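PDB 4FBC: protein synthesis inhibitor I from Hordeum vulgare, which belongs to the ribosome-inactivating protein family of plants and holds a bound adenosine monophosphate in its ligand pocket in this crystal structure. Local coordinates for residues A7-V10 / D11-L14. The protein carries 3 engineered substitutions. Numbering follows the deposited sequence.
Sequences AKNV and DKPL
Asn9 and Lys12 sit at the two ends of a type I beta turn in the loop that leads into strand 16-20, an outermost strand of the mixed sheet of this ribosome-inactivating protein. Lys12 N closes the turn by donating to Asn9 O at 3.0 Å; the N-H points fairly well at the oxygen (155°), yet the donor stands above the carbonyl plane. The side chains of these two end residues slant across one another, their CB atoms 4.1 Å apart. In both residues CG lies beside the backbone N and anti to the carbonyl carbon (chi1 -53° in Asn9, -65° in Lys12). The Asn9 amide is held by ND2, which donates to Ser62 O and ties the turn to the loop before strand 64-70; OD1 makes a van der Waals contact with the lysine chain. At the turn's inner positions, the CA-CB bonds of Val10 and Asp11 lead away from the other half of the turn. Val10 is buried against Trp64 of strand 64-70 and Ile107 of a loop, and its carbonyl oxygen accepts a hydrogen bond from His66 NE2 of the same strand. On the exposed side the Lys12 chain runs extended until it bends at chi4, and its CD lies 3.6 Å from Asn9 OD1.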
loop_
_atom_site.group_PDB
_atom_site.type_symbol
_atom_site.label_atom_id
_atom_site.label_comp_id
_atom_site.label_asym_id
_atom_site.label_seq_id
_atom_site.Cartn_x
_atom_site.Cartn_y
_atom_site.Cartn_z
ATOM N N ALA A 7 -18.106 5.181 2.552
ATOM C CA ALA A 7 -17.100 5.010 3.600
ATOM C C ALA A 7 -17.290 6.028 4.717
ATOM O O ALA A 7 -17.869 7.098 4.500
ATOM C CB ALA A 7 -15.704 5.151 3.009
ATOM N N LYS A 8 -16.788 5.690 5.904
ATOM C CA LYS A 8 -16.809 6.588 7.062
ATOM C C LYS A 8 -15.391 6.921 7.513
ATOM O O LYS A 8 -14.476 6.136 7.288
ATOM C CB LYS A 8 -17.543 5.931 8.235
ATOM C CG LYS A 8 -18.986 5.561 7.946
ATOM C CD LYS A 8 -19.665 4.975 9.181
ATOM C CE LYS A 8 -21.080 4.508 8.852
ATOM N NZ LYS A 8 -21.774 3.951 10.047
ATOM N N ASN A 9 -15.220 8.076 8.154
ATOM C CA ASN A 9 -13.936 8.472 8.750
ATOM C C ASN A 9 -12.794 8.695 7.759
ATOM O O ASN A 9 -11.627 8.628 8.142
ATOM C CB ASN A 9 -13.502 7.449 9.809
ATOM C CG ASN A 9 -14.571 7.197 10.847
ATOM O OD1 ASN A 9 -15.189 8.132 11.350
ATOM N ND2 ASN A 9 -14.804 5.930 11.167
ATOM N N VAL A 10 -13.116 8.968 6.496
ATOM C CA VAL A 10 -12.074 9.220 5.496
ATOM C C VAL A 10 -11.196 10.417 5.886
ATOM O O VAL A 10 -9.982 10.419 5.640
ATOM C CB VAL A 10 -12.678 9.415 4.094
ATOM C CG1 VAL A 10 -11.609 9.825 3.101
ATOM C CG2 VAL A 10 -13.354 8.137 3.640
ATOM N N ASP A 11 -11.805 11.422 6.516
ATOM C CA ASP A 11 -11.048 12.582 6.990
ATOM C C ASP A 11 -10.851 12.553 8.510
ATOM O O ASP A 11 -10.613 13.586 9.133
ATOM C CB ASP A 11 -11.716 13.896 6.553
ATOM C CG ASP A 11 -10.705 14.972 6.178
ATOM O OD1 ASP A 11 -9.535 14.634 5.886
ATOM O OD2 ASP A 11 -11.079 16.163 6.170
ATOM N N LYS A 12 -10.952 11.362 9.094
ATOM C CA LYS A 12 -10.562 11.145 10.488
ATOM C C LYS A 12 -9.545 10.016 10.544
ATOM O O LYS A 12 -9.822 8.942 11.068
ATOM C CB LYS A 12 -11.769 10.816 11.358
ATOM C CG LYS A 12 -12.763 11.950 11.469
ATOM C CD LYS A 12 -14.054 11.489 12.126
ATOM C CE LYS A 12 -14.960 12.671 12.360
ATOM N NZ LYS A 12 -14.842 13.650 11.238
ATOM N N PRO A 13 -8.348 10.269 10.007
ATOM C CA PRO A 13 -7.348 9.203 9.881
ATOM C C PRO A 13 -6.889 8.678 11.239
ATOM O O PRO A 13 -6.799 9.452 12.193
ATOM C CB PRO A 13 -6.182 9.906 9.175
ATOM C CG PRO A 13 -6.333 11.356 9.558
ATOM C CD PRO A 13 -7.816 11.584 9.599
ATOM N N LEU A 14 -6.611 7.381 11.323
ATOM C CA LEU A 14 -6.073 6.793 12.549
ATOM C C LEU A 14 -4.660 7.308 12.840
ATOM O O LEU A 14 -4.246 7.391 14.001
ATOM C CB LEU A 14 -6.082 5.264 12.452
ATOM C CG LEU A 14 -7.492 4.671 12.468
ATOM C CD1 LEU A 14 -7.493 3.243 11.959
ATOM C CD2 LEU A 14 -8.063 4.737 13.880
#